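Long-range contact in periplasmic binding protein/LacI transcriptional regulator (Clostridium phytofermentans, PDB 3BRS), which probably binds a sugar outside the cell membrane and delivers it to an uptake transporter: residues 66-80 with 91-104. Sequence-based numbering, arbitrary orientation.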
loop_
_atom_site.group_PDB
_atom_site.type_symbol
_atom_site.label_atom_id
_atom_site.label_comp_id
_atom_site.label_asym_id
_atom_site.label_seq_id
_atom_site.Cartn_x
_atom_site.Cartn_y
_atom_site.Cartn_z
ATOM N N PRO A 66 3.443 -9.680 -23.692
ATOM C CA PRO A 66 2.017 -9.417 -23.305
ATOM C C PRO A 66 1.512 -8.106 -24.006
ATOM O O PRO A 66 2.319 -7.336 -24.615
ATOM C CB PRO A 66 2.123 -9.213 -21.830
ATOM C CG PRO A 66 3.590 -8.419 -21.766
ATOM C CD PRO A 66 4.442 -9.192 -22.722
ATOM N N ASP A 67 0.211 -7.860 -23.968
ATOM C CA ASP A 67 -0.353 -6.639 -24.489
ATOM C C ASP A 67 -0.256 -5.527 -23.431
ATOM O O ASP A 67 -0.153 -4.328 -23.747
ATOM C CB ASP A 67 -1.819 -6.926 -24.807
ATOM C CG ASP A 67 -1.991 -7.793 -26.049
ATOM O OD1 ASP A 67 -1.377 -7.474 -27.103
ATOM O OD2 ASP A 67 -2.696 -8.803 -25.924
ATOM N N VAL A 68 -0.251 -5.931 -22.163
ATOM C CA VAL A 68 -0.363 -5.003 -21.017
ATOM C C VAL A 68 0.457 -5.532 -19.880
ATOM O O VAL A 68 0.470 -6.735 -19.650
ATOM C CB VAL A 68 -1.831 -4.903 -20.470
ATOM C CG1 VAL A 68 -1.890 -3.951 -19.240
ATOM C CG2 VAL A 68 -2.836 -4.445 -21.562
ATOM N N ILE A 69 1.124 -4.663 -19.143
ATOM C CA ILE A 69 1.689 -5.117 -17.871
ATOM C C ILE A 69 1.046 -4.244 -16.813
ATOM O O ILE A 69 1.001 -3.009 -16.985
ATOM C CB ILE A 69 3.200 -4.862 -17.883
ATOM C CG1 ILE A 69 3.957 -6.043 -18.527
ATOM C CG2 ILE A 69 3.733 -4.442 -16.462
ATOM C CD1 ILE A 69 5.443 -5.602 -19.020
ATOM N N LEU A 70 0.510 -4.838 -15.738
ATOM C CA LEU A 70 0.010 -4.034 -14.604
ATOM C C LEU A 70 1.064 -4.067 -13.499
ATOM O O LEU A 70 1.497 -5.151 -13.137
ATOM C CB LEU A 70 -1.305 -4.594 -14.018
ATOM C CG LEU A 70 -2.436 -4.724 -15.020
ATOM C CD1 LEU A 70 -2.269 -5.972 -15.859
ATOM C CD2 LEU A 70 -3.623 -4.835 -14.175
ATOM N N LEU A 71 1.423 -2.931 -12.888
ATOM C CA LEU A 71 2.628 -2.967 -12.137
ATOM C C LEU A 71 2.397 -2.205 -10.897
ATOM O O LEU A 71 1.927 -1.067 -10.993
ATOM C CB LEU A 71 3.779 -2.341 -12.958
ATOM C CG LEU A 71 5.067 -2.050 -12.203
ATOM C CD1 LEU A 71 5.720 -3.345 -11.615
ATOM C CD2 LEU A 71 6.024 -1.289 -13.154
ATOM N N ALA A 72 2.723 -2.811 -9.741
ATOM C CA ALA A 72 2.731 -2.052 -8.452
ATOM C C ALA A 72 4.213 -1.820 -8.206
ATOM O O ALA A 72 4.970 -2.774 -8.071
ATOM C CB ALA A 72 2.032 -2.805 -7.333
ATOM N N ALA A 73 4.651 -0.549 -8.330
ATOM C CA ALA A 73 6.096 -0.264 -8.434
ATOM C C ALA A 73 6.695 -0.423 -7.057
ATOM O O ALA A 73 6.368 0.309 -6.086
ATOM C CB ALA A 73 6.293 1.142 -8.933
ATOM N N ALA A 74 7.693 -1.271 -6.941
ATOM C CA ALA A 74 8.338 -1.429 -5.607
ATOM C C ALA A 74 9.015 -0.141 -5.100
ATOM O O ALA A 74 9.091 0.109 -3.917
ATOM C CB ALA A 74 9.311 -2.621 -5.587
ATOM N N ASP A 75 9.590 0.620 -6.006
ATOM C CA ASP A 75 10.395 1.757 -5.635
ATOM C C ASP A 75 9.987 2.971 -6.469
ATOM O O ASP A 75 9.952 2.925 -7.719
ATOM C CB ASP A 75 11.908 1.426 -5.908
ATOM C CG ASP A 75 12.787 2.396 -5.196
ATOM O OD1 ASP A 75 12.979 3.456 -5.747
ATOM O OD2 ASP A 75 13.132 2.194 -4.021
ATOM N N TYR A 76 9.735 4.074 -5.787
ATOM C CA TYR A 76 9.283 5.277 -6.402
ATOM C C TYR A 76 10.256 5.793 -7.465
ATOM O O TYR A 76 9.816 6.323 -8.498
ATOM C CB TYR A 76 9.200 6.288 -5.239
ATOM C CG TYR A 76 8.747 7.679 -5.662
ATOM C CD1 TYR A 76 7.480 7.869 -6.219
ATOM C CD2 TYR A 76 9.523 8.820 -5.403
ATOM C CE1 TYR A 76 7.029 9.134 -6.597
ATOM C CE2 TYR A 76 9.071 10.068 -5.766
ATOM C CZ TYR A 76 7.825 10.196 -6.380
ATOM O OH TYR A 76 7.344 11.442 -6.753
ATOM N N GLU A 77 11.559 5.671 -7.235
ATOM C CA GLU A 77 12.584 6.093 -8.254
ATOM C C GLU A 77 13.260 4.996 -9.128
ATOM O O GLU A 77 13.656 5.262 -10.264
ATOM C CB GLU A 77 13.621 6.889 -7.501
ATOM C CG GLU A 77 13.013 8.199 -6.945
ATOM C CD GLU A 77 13.871 8.874 -5.910
ATOM O OE1 GLU A 77 13.682 10.091 -5.690
ATOM O OE2 GLU A 77 14.721 8.191 -5.295
ATOM N N LYS A 78 13.353 3.752 -8.625
ATOM C CA LYS A 78 14.251 2.737 -9.237
ATOM C C LYS A 78 13.586 1.695 -10.059
ATOM O O LYS A 78 14.241 1.137 -10.954
ATOM C CB LYS A 78 15.129 2.066 -8.180
ATOM C CG LYS A 78 15.363 3.048 -6.958
ATOM C CD LYS A 78 16.700 2.998 -6.473
ATOM C CE LYS A 78 17.471 3.904 -7.349
ATOM N NZ LYS A 78 18.442 4.646 -6.440
ATOM N N THR A 79 12.281 1.468 -9.804
ATOM C CA THR A 79 11.434 0.650 -10.653
ATOM C C THR A 79 11.487 1.031 -12.200
ATOM O O THR A 79 11.466 0.195 -13.109
ATOM C CB THR A 79 9.971 0.709 -10.090
ATOM O OG1 THR A 79 9.960 0.123 -8.819
ATOM C CG2 THR A 79 9.057 -0.125 -10.946
ATOM N N TYR A 80 11.538 2.327 -12.430
ATOM C CA TYR A 80 11.611 2.917 -13.733
ATOM C C TYR A 80 12.869 2.359 -14.393
ATOM O O TYR A 80 12.912 2.242 -15.566
ATOM C CB TYR A 80 11.670 4.443 -13.576
ATOM C CG TYR A 80 12.009 5.212 -14.853
ATOM C CD1 TYR A 80 11.004 5.655 -15.679
ATOM C CD2 TYR A 80 13.355 5.543 -15.196
ATOM C CE1 TYR A 80 11.251 6.365 -16.872
ATOM C CE2 TYR A 80 13.618 6.286 -16.419
ATOM C CZ TYR A 80 12.553 6.656 -17.226
ATOM O OH TYR A 80 12.752 7.339 -18.384
ATOM N N ILE A 91 4.160 -2.358 -25.281
ATOM C CA ILE A 91 3.245 -2.792 -24.177
ATOM C C ILE A 91 2.615 -1.607 -23.408
ATOM O O ILE A 91 3.291 -0.615 -23.059
ATOM C CB ILE A 91 4.034 -3.720 -23.159
ATOM C CG1 ILE A 91 4.642 -4.911 -23.920
ATOM C CG2 ILE A 91 3.077 -4.303 -22.159
ATOM C CD1 ILE A 91 5.769 -5.618 -23.167
ATOM N N LYS A 92 1.318 -1.740 -23.119
ATOM C CA LYS A 92 0.568 -0.798 -22.292
ATOM C C LYS A 92 0.985 -0.946 -20.808
ATOM O O LYS A 92 1.140 -2.064 -20.309
ATOM C CB LYS A 92 -0.936 -1.164 -22.447
ATOM C CG LYS A 92 -1.522 -0.997 -23.850
ATOM C CD LYS A 92 -1.737 0.484 -24.135
ATOM C CE LYS A 92 -1.012 0.981 -25.374
ATOM N NZ LYS A 92 -1.691 0.498 -26.589
ATOM N N LEU A 93 1.177 0.160 -20.092
ATOM C CA LEU A 93 1.471 0.098 -18.703
ATOM C C LEU A 93 0.291 0.650 -17.913
ATOM O O LEU A 93 -0.019 1.839 -18.048
ATOM C CB LEU A 93 2.736 0.899 -18.387
ATOM C CG LEU A 93 3.194 1.011 -16.944
ATOM C CD1 LEU A 93 3.342 -0.368 -16.242
ATOM C CD2 LEU A 93 4.484 1.721 -16.966
ATOM N N ILE A 94 -0.326 -0.177 -17.078
ATOM C CA ILE A 94 -1.197 0.275 -15.952
ATOM C C ILE A 94 -0.433 0.246 -14.657
ATOM O O ILE A 94 0.176 -0.780 -14.278
ATOM C CB ILE A 94 -2.465 -0.654 -15.760
ATOM C CG1 ILE A 94 -3.167 -0.801 -17.028
ATOM C CG2 ILE A 94 -3.500 -0.162 -14.643
ATOM C CD1 ILE A 94 -3.276 0.473 -17.742
ATOM N N VAL A 95 -0.383 1.371 -13.965
ATOM C CA VAL A 95 0.160 1.321 -12.614
ATOM C C VAL A 95 -0.976 1.044 -11.607
ATOM O O VAL A 95 -1.975 1.696 -11.659
ATOM C CB VAL A 95 0.985 2.461 -12.269
ATOM C CG1 VAL A 95 1.110 2.528 -10.738
ATOM C CG2 VAL A 95 2.399 2.309 -12.944
ATOM N N ILE A 96 -0.833 -0.005 -10.771
ATOM C CA ILE A 96 -1.815 -0.282 -9.736
ATOM C C ILE A 96 -1.212 -0.066 -8.288
ATOM O O ILE A 96 -0.047 -0.380 -8.016
ATOM C CB ILE A 96 -2.250 -1.701 -9.855
ATOM C CG1 ILE A 96 -1.005 -2.557 -10.032
ATOM C CG2 ILE A 96 -3.381 -1.868 -10.938
ATOM C CD1 ILE A 96 -1.230 -4.031 -9.642
ATOM N N ASP A 97 -1.990 0.488 -7.371
ATOM C CA ASP A 97 -1.505 0.711 -5.988
ATOM C C ASP A 97 -0.393 1.737 -5.809
ATOM O O ASP A 97 -0.616 2.671 -5.089
ATOM C CB ASP A 97 -1.106 -0.627 -5.382
ATOM C CG ASP A 97 -0.532 -0.494 -3.971
ATOM O OD1 ASP A 97 -1.190 0.104 -3.131
ATOM O OD2 ASP A 97 0.563 -0.972 -3.688
ATOM N N SER A 98 0.765 1.640 -6.501
ATOM C CA SER A 98 1.962 2.367 -6.036
ATOM C C SER A 98 2.708 2.880 -7.202
ATOM O O SER A 98 3.173 2.069 -7.993
ATOM C CB SER A 98 2.892 1.495 -5.228
ATOM O OG SER A 98 3.718 2.339 -4.414
ATOM N N GLY A 99 2.756 4.211 -7.353
ATOM C CA GLY A 99 3.327 4.812 -8.579
ATOM C C GLY A 99 4.841 5.016 -8.585
ATOM O O GLY A 99 5.572 4.727 -7.581
ATOM N N MET A 100 5.314 5.482 -9.738
ATOM C CA MET A 100 6.669 6.038 -9.934
ATOM C C MET A 100 6.681 7.631 -10.006
ATOM O O MET A 100 5.693 8.268 -10.304
ATOM C CB MET A 100 7.259 5.467 -11.188
ATOM C CG MET A 100 7.386 3.887 -11.102
ATOM S SD MET A 100 7.930 3.036 -12.609
ATOM C CE MET A 100 6.297 2.964 -13.242
ATOM N N LYS A 101 7.859 8.202 -9.736
ATOM C CA LYS A 101 8.177 9.591 -9.858
ATOM C C LYS A 101 8.158 9.929 -11.310
ATOM O O LYS A 101 7.896 11.082 -11.648
ATOM C CB LYS A 101 9.619 9.839 -9.359
ATOM C CG LYS A 101 9.987 11.333 -9.143
ATOM C CD LYS A 101 11.513 11.485 -9.014
ATOM C CE LYS A 101 12.266 10.481 -9.936
ATOM N NZ LYS A 101 13.785 10.616 -9.841
ATOM N N GLN A 102 8.493 8.954 -12.165
ATOM C CA GLN A 102 8.557 9.194 -13.617
ATOM C C GLN A 102 7.166 8.983 -14.216
ATOM O O GLN A 102 6.462 8.030 -13.866
ATOM C CB GLN A 102 9.623 8.331 -14.313
ATOM C CG GLN A 102 11.078 8.555 -13.703
ATOM C CD GLN A 102 11.364 7.614 -12.499
ATOM O OE1 GLN A 102 10.442 6.995 -11.889
ATOM N NE2 GLN A 102 12.641 7.486 -12.168
ATOM N N ASP A 103 6.768 9.872 -15.119
ATOM C CA ASP A 103 5.388 9.875 -15.566
ATOM C C ASP A 103 5.164 8.942 -16.742
ATOM O O ASP A 103 4.811 9.388 -17.836
ATOM C CB ASP A 103 4.925 11.281 -15.941
ATOM C CG ASP A 103 3.473 11.299 -16.318
ATOM O OD1 ASP A 103 2.692 10.640 -15.580
ATOM O OD2 ASP A 103 3.133 11.923 -17.356
ATOM N N ILE A 104 5.351 7.638 -16.526
ATOM C CA ILE A 104 5.197 6.714 -17.637
ATOM C C ILE A 104 3.942 5.869 -17.672
ATOM O O ILE A 104 3.693 5.225 -18.716
ATOM C CB ILE A 104 6.469 5.890 -17.876
ATOM C CG1 ILE A 104 6.748 5.017 -16.642
ATOM C CG2 ILE A 104 7.674 6.836 -18.286
ATOM C CD1 ILE A 104 7.780 3.910 -16.835
HETATM O O HOH W 1 6.323 3.009 -5.462
HETATM O O HOH W 2 10.520 4.445 -10.366
#
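Ile69 and Leu71 each bond through both N and O to the neighbouring strand: Ile69 N reaches Lys92 O at 2.8 Å, Ile94 N binds Ile69 O, Leu71 N takes Ile94 O at 2.8 Å, and Ile96 N closes on Leu71 O from above the carbonyl plane. Strands 68-71 and 92-96 thus run parallel, 19° apart, in the middle of a six-stranded sheet. Beyond them Ala73 N donates to Ser98 O, and a water bridges Ala73 O, Ser98 OG and Gly99 O. Farther out, Lys101 N binds Tyr76 O at 3.0 Å, while Gln102 NE2 donates to Glu77 O at 3.1 Å, with that oxygen lying close to the plane of the Gln102 amide.

Around these bonds, two tyrosine rings pack against aliphatic chains of the other segment. Tyr76 turns one ring face to Lys101, its chi1 of 179° setting CG opposite the backbone N, and Lys101 CB stands 3.7 Å from the ring centroid in a CH-pi contact; Gln102 CG does the same over Tyr80. Met100 SD lies 3.7 Å from Thr79 CG2, and its CG packs on Ala73 CB. On the sheet, Leu93 CD1 wedges between Ile69 CG2 and Leu71 CB, while Leu70 and Ile94 lie side by side on the other face, where helix 246-262 covers Val68 and Ile94. Polar bonding therefore continues past the strand ends of this beta-alpha-beta unit, tying together the loops that follow them.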